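Local coordinates for protein tautomerase (Bordetella trematum, PDB 6VVR) that belongs to the tautomerase superfamily and assembles from three copies of a chain built of two beta-alpha-beta units, at residues A[64-69]-A[101-106]. Numbering follows the deposited sequence.
Sequences NVDLIA and VLRDIP
Arg103 and Asp66 set their CG atoms alike, anti to the carbonyl carbon (chi1 -49° and -66°), and from there Arg103 runs extended from CG to NE, carrying its guanidinium back toward the starts of the strands, among the side chains of Asp66 and Asn64. Asp66 OD1 meets Arg103 NH2 at 3.0 Å in a salt bridge; the oxygen lies in the guanidinium plane, whereas the nitrogen approaches on the syn side, well out of the carboxylate plane, the two groups being turned 39° apart. Arg103 NH1 rests 3.4 Å from Asn64 CG, whose ND2 hydrogen-bonds Asn4 OD1 on strand 2-8.

Beneath these groups the strands run parallel, joined through helix 73-91 as a right-handed beta-alpha-beta crossover. The backbone of Arg103 bonds the residues flanking Asp66: its N donates to Val65 O (2.7 Å) and its O accepts from Leu67 N (3.1 Å). Ala69 N closes the series on Ile105 O. On the opposite face, beta-branched Val65 sets its CB against Leu102 CD2 at 3.6 Å, an apolar surface packed on helix 73-91. Near the strand ends one water lies within hydrogen-bonding distance of Ile68 O and Asp104 OD1, while Asp104 OD2 pairs with Lys76.

Long, many-donor Arg103 also bridges Asp66 of the second subunit through NH1; two-oxygen Asp66 gives OD2 to Arg103 of the third. Buried carboxylates thus probably offset the closely spaced guanidiniums and tie the trimer together.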
loop_
_atom_site.group_PDB
_atom_site.type_symbol
_atom_site.label_atom_id
_atom_site.label_comp_id
_atom_site.label_asym_id
_atom_site.label_seq_id
_atom_site.Cartn_x
_atom_site.Cartn_y
_atom_site.Cartn_z
ATOM N N ASN A 64 -4.488 5.575 -3.413
ATOM C CA ASN A 64 -3.403 4.821 -4.022
ATOM C C ASN A 64 -3.954 3.959 -5.148
ATOM O O ASN A 64 -4.917 3.208 -4.940
ATOM C CB ASN A 64 -2.715 3.931 -2.987
ATOM C CG ASN A 64 -2.003 4.726 -1.917
ATOM O OD1 ASN A 64 -1.495 5.817 -2.171
ATOM N ND2 ASN A 64 -1.963 4.179 -0.705
ATOM N N VAL A 65 -3.331 4.046 -6.325
ATOM C CA VAL A 65 -3.784 3.346 -7.526
ATOM C C VAL A 65 -2.655 2.456 -8.021
ATOM O O VAL A 65 -1.593 2.957 -8.415
ATOM C CB VAL A 65 -4.203 4.316 -8.639
ATOM C CG1 VAL A 65 -4.767 3.531 -9.829
ATOM C CG2 VAL A 65 -5.182 5.363 -8.123
ATOM N N ASP A 66 -2.878 1.144 -7.999
ATOM C CA ASP A 66 -2.004 0.206 -8.686
ATOM C C ASP A 66 -2.655 -0.103 -10.024
ATOM O O ASP A 66 -3.783 -0.611 -10.064
ATOM C CB ASP A 66 -1.796 -1.069 -7.867
ATOM C CG ASP A 66 -1.033 -0.816 -6.585
ATOM O OD1 ASP A 66 -0.039 -0.065 -6.608
ATOM O OD2 ASP A 66 -1.430 -1.354 -5.545
ATOM N N LEU A 67 -1.983 0.252 -11.111
ATOM C CA LEU A 67 -2.569 0.081 -12.431
ATOM C C LEU A 67 -1.529 -0.428 -13.419
ATOM O O LEU A 67 -0.325 -0.225 -13.259
ATOM C CB LEU A 67 -3.199 1.381 -12.952
ATOM C CG LEU A 67 -2.289 2.433 -13.589
ATOM C CD1 LEU A 67 -3.121 3.506 -14.273
ATOM C CD2 LEU A 67 -1.374 3.042 -12.533
ATOM N N ILE A 68 -2.026 -1.115 -14.446
ATOM C CA ILE A 68 -1.152 -1.660 -15.469
ATOM C C ILE A 68 -0.401 -0.533 -16.166
ATOM O O ILE A 68 -0.985 0.484 -16.560
ATOM C CB ILE A 68 -1.968 -2.500 -16.460
ATOM C CG1 ILE A 68 -2.529 -3.727 -15.745
ATOM C CG2 ILE A 68 -1.095 -2.928 -17.630
ATOM C CD1 ILE A 68 -3.672 -4.401 -16.508
ATOM N N ALA A 69 0.907 -0.722 -16.324
ATOM C CA ALA A 69 1.754 0.259 -16.979
ATOM C C ALA A 69 1.333 0.450 -18.432
ATOM O O ALA A 69 0.651 -0.390 -19.028
ATOM C CB ALA A 69 3.218 -0.181 -16.924
ATOM N N VAL A 101 -1.718 8.796 -5.693
ATOM C CA VAL A 101 -0.456 8.169 -6.073
ATOM C C VAL A 101 -0.760 7.051 -7.060
ATOM O O VAL A 101 -1.594 6.184 -6.779
ATOM C CB VAL A 101 0.290 7.599 -4.856
ATOM C CG1 VAL A 101 1.601 6.944 -5.299
ATOM C CG2 VAL A 101 0.511 8.685 -3.819
ATOM N N LEU A 102 -0.093 7.075 -8.211
ATOM C CA LEU A 102 -0.216 6.019 -9.205
ATOM C C LEU A 102 1.039 5.165 -9.155
ATOM O O LEU A 102 2.158 5.697 -9.161
ATOM C CB LEU A 102 -0.398 6.583 -10.617
ATOM C CG LEU A 102 -1.466 7.656 -10.845
ATOM C CD1 LEU A 102 -1.515 8.031 -12.323
ATOM C CD2 LEU A 102 -2.851 7.203 -10.353
ATOM N N ARG A 103 0.858 3.854 -9.095
ATOM C CA ARG A 103 1.970 2.913 -9.177
ATOM C C ARG A 103 1.811 2.133 -10.475
ATOM O O ARG A 103 0.886 1.326 -10.609
ATOM C CB ARG A 103 2.000 1.991 -7.961
ATOM C CG ARG A 103 1.882 2.749 -6.643
ATOM C CD ARG A 103 2.519 1.984 -5.500
ATOM N NE ARG A 103 2.177 2.587 -4.216
ATOM C CZ ARG A 103 1.054 2.335 -3.548
ATOM N NH1 ARG A 103 0.844 2.922 -2.378
ATOM N NH2 ARG A 103 0.157 1.478 -4.037
ATOM N N ASP A 104 2.690 2.412 -11.440
ATOM C CA ASP A 104 2.695 1.701 -12.716
ATOM C C ASP A 104 3.175 0.276 -12.481
ATOM O O ASP A 104 4.313 0.069 -12.050
ATOM C CB ASP A 104 3.608 2.407 -13.717
ATOM C CG ASP A 104 2.847 3.264 -14.725
ATOM O OD1 ASP A 104 1.603 3.292 -14.700
ATOM O OD2 ASP A 104 3.520 3.905 -15.563
ATOM N N ILE A 105 2.321 -0.696 -12.773
ATOM C CA ILE A 105 2.616 -2.115 -12.575
ATOM C C ILE A 105 2.780 -2.752 -13.953
ATOM O O ILE A 105 1.808 -2.809 -14.722
ATOM C CB ILE A 105 1.507 -2.807 -11.773
ATOM C CG1 ILE A 105 1.224 -2.069 -10.447
ATOM C CG2 ILE A 105 1.857 -4.280 -11.521
ATOM C CD1 ILE A 105 2.428 -1.984 -9.488
ATOM N N PRO A 106 3.964 -3.256 -14.311
ATOM C CA PRO A 106 4.108 -3.968 -15.590
ATOM C C PRO A 106 3.133 -5.133 -15.695
ATOM O O PRO A 106 2.757 -5.740 -14.692
ATOM C CB PRO A 106 5.561 -4.456 -15.563
ATOM C CG PRO A 106 6.267 -3.438 -14.712
ATOM C CD PRO A 106 5.266 -3.067 -13.637
HETATM O O HOH W 1 -0.139 3.201 -16.696
#